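Local coordinates for pyrroline carboxylate reductase (Plasmodium falciparum, PDB 2RCY), which catalyses the NAD(P)H-dependent reduction of 1-pyrroline-5-carboxylate to L-proline, the last step of proline synthesis, and binds NADP, at the interface of chains A and B. Residues are numbered along the deposited sequence; one frame, centred on the assembly and turned at random. Chains: chain A/B, Pyrroline carboxylate reductase.

The interface of chains A and B. Residues chain A 215, 217-218; chain B 215, 217-218.
A:Gln217 and B:Gln217 meet flank to flank at the two-fold axis relating chains A and B, and they show how a polar side chain can build a symmetric contact with its methylenes. The two beta carbons, A:Gln217 CB and B:Gln217 CB, lie 3.6 Å apart. The side chains then run past each other in opposite directions, which brings A:Gln217 CG to 3.6 Å from B:Gln217 CB. A bend at the second torsion (chi2 97° in chain A, much the same in chain B) folds each amide back alongside the partner instead of sending it straight out. Each amide thereby lays a face over the partner's beta methylene, with A:Gln217 NE2 3.8 Å from B:Gln217 CB, and the twin contact repeats this with the chains exchanged. The two amides, their planes 36° apart, do not stack on one another. This is the tight part of the patch, where several methylene and amide contacts interlock.

The other part rests on fewer touches, made by ring corners and amide ends, and involves the prolines that precede helix 216-223 of chain A and its counterpart in chain B. A:Pro215 CG and B:Pro215 CG approach to 3.8 Å, corner to corner, with the ring bodies diverging behind them. A:Gln218 and B:Gln218 each reach across to the opposite proline. With CG anti to the backbone N and the chain extended beyond, each sets its NE2 end against the CG-CD edge of that ring, which the side chain crosses at roughly a right angle.

All six residues fall within the sequence region assigned to reductase dimerisation, but the deposited assembly holds ten chains, and this patch alone does not show which level of assembly the A-B pairing serves. The twins differ slightly at the glutamine ends, perhaps within coordinate error: with final torsions 15° apart, B:Gln218 NE2 sits 3.5 Å from A:Pro215 CG, and A:Gln218 NE2 3.9 Å from B:Pro215 CG.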
ATOM      1  N   PRO A 215       2.897  26.893  21.639  1.00 35.31           N
ATOM      2  CA  PRO A 215       2.518  26.525  20.271  1.00 35.03           C
ATOM      3  C   PRO A 215       1.543  25.343  20.229  1.00 34.73           C
ATOM      4  O   PRO A 215       1.396  24.627  21.226  1.00 34.67           O
ATOM      5  CB  PRO A 215       3.854  26.143  19.629  1.00 35.04           C
ATOM      6  CG  PRO A 215       4.716  25.730  20.762  1.00 35.18           C
ATOM      7  CD  PRO A 215       4.315  26.599  21.913  1.00 35.30           C
ATOM      8  N   GLN A 217       1.671  22.415  18.932  1.00 33.35           N
ATOM      9  CA  GLN A 217       2.264  21.097  19.139  1.00 33.10           C
ATOM     10  C   GLN A 217       2.506  20.805  20.618  1.00 32.95           C
ATOM     11  O   GLN A 217       2.397  19.655  21.052  1.00 32.89           O
ATOM     12  CB  GLN A 217       3.567  20.951  18.351  1.00 33.06           C
ATOM     13  CG  GLN A 217       3.463  21.295  16.867  1.00 32.94           C
ATOM     14  CD  GLN A 217       3.898  22.719  16.552  1.00 33.04           C
ATOM     15  OE1 GLN A 217       3.667  23.645  17.333  1.00 33.06           O
ATOM     16  NE2 GLN A 217       4.534  22.898  15.399  1.00 32.76           N
ATOM     17  N   GLN A 218       2.839  21.845  21.382  1.00 32.76           N
ATOM     18  CA  GLN A 218       3.009  21.720  22.827  1.00 32.59           C
ATOM     19  C   GLN A 218       1.662  21.511  23.509  1.00 32.32           C
ATOM     20  O   GLN A 218       1.560  20.746  24.466  1.00 32.37           O
ATOM     21  CB  GLN A 218       3.712  22.943  23.414  1.00 32.57           C
ATOM     22  CG  GLN A 218       4.277  22.697  24.808  1.00 32.73           C
ATOM     23  CD  GLN A 218       4.824  23.947  25.465  1.00 32.83           C
ATOM     24  OE1 GLN A 218       4.687  24.130  26.674  1.00 33.70           O
ATOM     25  NE2 GLN A 218       5.451  24.813  24.676  1.00 33.05           N
TER
ATOM     26  N   PRO B 215      10.134  24.417  22.246  1.00 35.23           N
ATOM     27  CA  PRO B 215      10.020  22.963  22.080  1.00 34.94           C
ATOM     28  C   PRO B 215      10.548  22.478  20.725  1.00 34.63           C
ATOM     29  O   PRO B 215      10.649  23.270  19.785  1.00 34.59           O
ATOM     30  CB  PRO B 215       8.512  22.718  22.184  1.00 34.90           C
ATOM     31  CG  PRO B 215       7.894  24.000  21.762  1.00 35.12           C
ATOM     32  CD  PRO B 215       8.813  25.072  22.263  1.00 35.21           C
ATOM     33  N   GLN B 217       9.333  20.967  18.231  1.00 33.32           N
ATOM     34  CA  GLN B 217       8.472  21.184  17.074  1.00 33.08           C
ATOM     35  C   GLN B 217       8.526  22.624  16.580  1.00 32.94           C
ATOM     36  O   GLN B 217       8.393  22.874  15.382  1.00 32.94           O
ATOM     37  CB  GLN B 217       7.026  20.793  17.386  1.00 33.05           C
ATOM     38  CG  GLN B 217       6.834  19.376  17.924  1.00 32.85           C
ATOM     39  CD  GLN B 217       6.703  19.322  19.442  1.00 32.87           C
ATOM     40  OE1 GLN B 217       7.300  20.122  20.163  1.00 32.78           O
ATOM     41  NE2 GLN B 217       5.915  18.370  19.931  1.00 32.48           N
ATOM     42  N   GLN B 218       8.717  23.562  17.507  1.00 32.71           N
ATOM     43  CA  GLN B 218       8.843  24.975  17.157  1.00 32.52           C
ATOM     44  C   GLN B 218      10.194  25.248  16.506  1.00 32.23           C
ATOM     45  O   GLN B 218      10.285  26.039  15.568  1.00 32.27           O
ATOM     46  CB  GLN B 218       8.643  25.871  18.381  1.00 32.50           C
ATOM     47  CG  GLN B 218       8.249  27.299  18.023  1.00 32.69           C
ATOM     48  CD  GLN B 218       8.210  28.232  19.216  1.00 32.79           C
ATOM     49  OE1 GLN B 218       8.824  29.299  19.197  1.00 33.64           O
ATOM     50  NE2 GLN B 218       7.484  27.842  20.260  1.00 32.99           N
TER